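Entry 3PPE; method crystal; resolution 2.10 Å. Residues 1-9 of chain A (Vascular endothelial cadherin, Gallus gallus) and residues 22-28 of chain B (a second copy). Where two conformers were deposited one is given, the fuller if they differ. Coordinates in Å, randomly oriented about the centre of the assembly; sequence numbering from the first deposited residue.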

# COMPACT_ATOMS: atom_id res chain seq x y z
N ASP A 1 12.29 -18.84 5.84
CA ASP A 1 10.83 -18.85 6.12
C ASP A 1 10.15 -17.66 5.46
O ASP A 1 10.73 -16.58 5.36
CB ASP A 1 10.57 -18.79 7.63
CG ASP A 1 10.96 -20.09 8.35
OD1 ASP A 1 11.14 -21.14 7.68
OD2 ASP A 1 11.06 -20.06 9.60
N TRP A 2 8.90 -17.86 5.06
CA TRP A 2 8.06 -16.76 4.54
C TRP A 2 7.58 -15.91 5.69
O TRP A 2 7.09 -16.41 6.69
CB TRP A 2 6.88 -17.28 3.71
CG TRP A 2 7.33 -17.98 2.47
CD1 TRP A 2 7.43 -19.34 2.28
CD2 TRP A 2 7.77 -17.37 1.25
NE1 TRP A 2 7.90 -19.60 1.01
CE2 TRP A 2 8.12 -18.42 0.36
CE3 TRP A 2 7.89 -16.05 0.81
CZ2 TRP A 2 8.58 -18.18 -0.94
CZ3 TRP A 2 8.35 -15.82 -0.48
CH2 TRP A 2 8.70 -16.87 -1.33
N ILE A 3 7.77 -14.63 5.57
CA ILE A 3 7.31 -13.68 6.58
C ILE A 3 6.10 -12.89 6.09
O ILE A 3 6.19 -12.17 5.06
CB ILE A 3 8.45 -12.71 6.97
CG1 ILE A 3 9.60 -13.47 7.62
CG2 ILE A 3 7.93 -11.62 7.89
CD1 ILE A 3 10.85 -12.64 7.82
N TRP A 4 4.92 -13.18 6.59
CA TRP A 4 3.69 -12.58 6.09
C TRP A 4 3.10 -11.54 7.07
O TRP A 4 2.30 -10.71 6.66
CB TRP A 4 2.66 -13.68 5.80
CG TRP A 4 2.92 -14.45 4.53
CD1 TRP A 4 3.31 -15.77 4.44
CD2 TRP A 4 2.77 -13.98 3.18
NE1 TRP A 4 3.42 -16.13 3.11
CE2 TRP A 4 3.10 -15.05 2.32
CE3 TRP A 4 2.39 -12.75 2.62
CZ2 TRP A 4 3.07 -14.93 0.92
CZ3 TRP A 4 2.36 -12.64 1.22
CH2 TRP A 4 2.71 -13.73 0.40
N ASN A 5 3.48 -11.58 8.35
CA ASN A 5 2.97 -10.61 9.34
C ASN A 5 3.73 -9.29 9.35
O ASN A 5 4.38 -8.94 10.32
CB ASN A 5 2.88 -11.22 10.75
CG ASN A 5 4.23 -11.66 11.29
OD1 ASN A 5 5.11 -12.12 10.53
ND2 ASN A 5 4.41 -11.53 12.61
N ARG A 6 3.64 -8.59 8.24
CA ARG A 6 4.38 -7.39 7.96
C ARG A 6 3.50 -6.45 7.14
O ARG A 6 2.70 -6.89 6.32
CB ARG A 6 5.59 -7.72 7.07
CG ARG A 6 6.68 -8.54 7.71
CD ARG A 6 7.58 -7.69 8.63
NE ARG A 6 8.62 -8.48 9.27
CZ ARG A 6 8.45 -9.26 10.35
NH1 ARG A 6 7.25 -9.38 10.92
NH2 ARG A 6 9.50 -9.93 10.85
N MET A 7 3.69 -5.15 7.37
CA MET A 7 3.15 -4.12 6.49
C MET A 7 4.34 -3.25 6.12
O MET A 7 5.34 -3.23 6.83
CB MET A 7 2.09 -3.27 7.22
CG MET A 7 0.88 -4.07 7.71
SD MET A 7 -0.41 -3.01 8.33
CE MET A 7 -1.56 -4.26 8.91
N HIS A 8 4.24 -2.55 4.99
CA HIS A 8 5.33 -1.72 4.48
C HIS A 8 4.74 -0.42 4.08
O HIS A 8 3.70 -0.36 3.44
CB HIS A 8 6.04 -2.37 3.26
CG HIS A 8 6.53 -3.74 3.54
ND1 HIS A 8 5.71 -4.85 3.45
CD2 HIS A 8 7.73 -4.18 3.98
CE1 HIS A 8 6.39 -5.92 3.82
NE2 HIS A 8 7.62 -5.54 4.15
N ILE A 9 5.44 0.63 4.48
CA ILE A 9 5.10 1.99 4.08
C ILE A 9 6.38 2.76 3.76
O ILE A 9 7.37 2.68 4.47
CB ILE A 9 4.24 2.74 5.14
CG1 ILE A 9 4.02 4.20 4.72
CG2 ILE A 9 4.84 2.60 6.56
CD1 ILE A 9 2.92 4.94 5.48
N GLY B 22 1.85 -5.11 -3.26
CA GLY B 22 2.38 -5.54 -1.97
C GLY B 22 3.78 -6.14 -2.11
O GLY B 22 4.39 -6.05 -3.15
N LYS B 23 4.28 -6.78 -1.06
CA LYS B 23 5.67 -7.21 -1.05
C LYS B 23 5.79 -8.61 -0.45
O LYS B 23 5.25 -8.87 0.62
CB LYS B 23 6.57 -6.23 -0.26
CG LYS B 23 8.09 -6.58 -0.33
CD LYS B 23 8.89 -5.95 0.84
CE LYS B 23 10.34 -6.48 0.97
NZ LYS B 23 10.52 -8.00 1.06
N LEU B 24 6.51 -9.48 -1.15
CA LEU B 24 6.86 -10.79 -0.62
C LEU B 24 8.12 -10.73 0.25
O LEU B 24 9.06 -10.02 -0.11
CB LEU B 24 7.13 -11.76 -1.78
CG LEU B 24 6.03 -12.06 -2.79
CD1 LEU B 24 6.61 -12.82 -3.95
CD2 LEU B 24 4.94 -12.86 -2.09
N THR B 25 8.15 -11.48 1.35
CA THR B 25 9.36 -11.60 2.20
C THR B 25 9.70 -13.03 2.61
O THR B 25 8.89 -13.73 3.22
CB THR B 25 9.28 -10.70 3.48
OG1 THR B 25 9.13 -9.33 3.09
CG2 THR B 25 10.57 -10.84 4.34
N SER B 26 10.91 -13.45 2.21
CA SER B 26 11.56 -14.68 2.63
C SER B 26 12.75 -14.32 3.52
O SER B 26 13.50 -13.41 3.16
CB SER B 26 12.09 -15.41 1.40
OG SER B 26 12.84 -16.55 1.77
N SER B 27 12.92 -15.01 4.64
CA SER B 27 14.02 -14.74 5.56
C SER B 27 15.34 -15.25 5.00
O SER B 27 16.39 -15.10 5.63
CB SER B 27 13.74 -15.36 6.92
OG SER B 27 13.72 -16.78 6.84
N VAL B 28 15.29 -15.85 3.82
CA VAL B 28 16.50 -16.27 3.12
C VAL B 28 17.33 -15.07 2.69
O VAL B 28 16.88 -14.25 1.89
CB VAL B 28 16.17 -17.13 1.88
CG1 VAL B 28 17.33 -17.12 0.91
CG2 VAL B 28 15.81 -18.55 2.30
O HOH W 1 5.96 -12.95 2.25
O HOH W 2 5.95 -9.50 3.55
O HOH W 3 9.75 -7.43 5.00

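The contact is built first from backbone. A:Ile3 N donates to B:Thr25 O at 2.8 Å, nearly straight at 172°, and B:Ser27 N donates to A:Asp1 O, also at 2.8 Å and 160°. These two bonds flank A:Trp2 and B:Ser26, whose CA atoms lie 4.5 Å apart in a single beta bridge. Between them the same two carbonyls take CA-H...O contacts: A:Trp2 CA lies 3.4 Å from B:Thr25 O, and B:Ser26 CA lies 3.4 Å from A:Asp1 O. Each oxygen thus meets one NH and one CA of the other chain, an economical use of a short pairing that asks little of side-chain identity.

At the outer end the side chain of B:Ser27 joins in. A:Asp1 N, the first deposited nitrogen, donates to B:Ser27 OG at 2.7 Å. Serine suits this place because its CB points toward the other chain and a chi1 of 66° (p) sets the hydroxyl beside that nitrogen; a short polar side chain suffices. The CB of A:Asp1 points away overall, leaving its carboxylate out of this pairing.

Past A:Ile3 the backbones diverge, and water fills the widening gap. Water 1 donates to A:Ile3 O (2.9 Å) and accepts from B:Thr25 N (2.8 Å), replacing a direct link between those two atoms. Water 2 donates to A:Ile3 O and to B:Lys23 O, both at 3.1 Å, and accepts from B:Thr25 OG1 at 3.2 Å. Water 3 donates to B:Thr25 OG1 at 2.8 Å and lies 3.0 Å from A:His8 NE2, with which it is also hydrogen-bonded. B:Thr25 OG1 is therefore a hub, and it further accepts from B:Lys23 NZ at 2.8 Å. That amine also donates to B:Leu24 O at 2.8 Å, so the lysine end is folded back onto its own chain by a chi4 of -54° (m).

The turn at the lysine tip leaves its methylenes free to pack. B:Lys23 and A:His8 both point toward the opposing stretch, and B:Lys23 CD sits over one face of the imidazole, 3.8 Å from the ring centroid and 20° off its normal, a CH-pi contact. Lysine thus serves here as an aliphatic arm with a polar end.

Apolar packing completes the 567 Å² buried between the stretches. B:Thr25, the residue most covered, presents its methyl to A:Ile3, with B:Thr25 CG2 3.9 Å from A:Ile3 CB, while A:Ile3 CD1 reaches B:Ser27 CB at 4.1 Å. The CB atoms of A:Trp2 and A:Trp4 point away overall, yet their long rings bring the side-chain ends back. B:Ser26 CB lies over one face of the A:Trp2 ring, 4.2 Å from A:Trp2 CZ3, which is also 4.4 Å from B:Leu24 CB. A:Trp4 CH2 meets B:Leu24 CD2 at 3.5 Å. Buried B:Leu24 thus touches both indoles, whose NE1 atoms are hydrogen-bonded elsewhere in the structure.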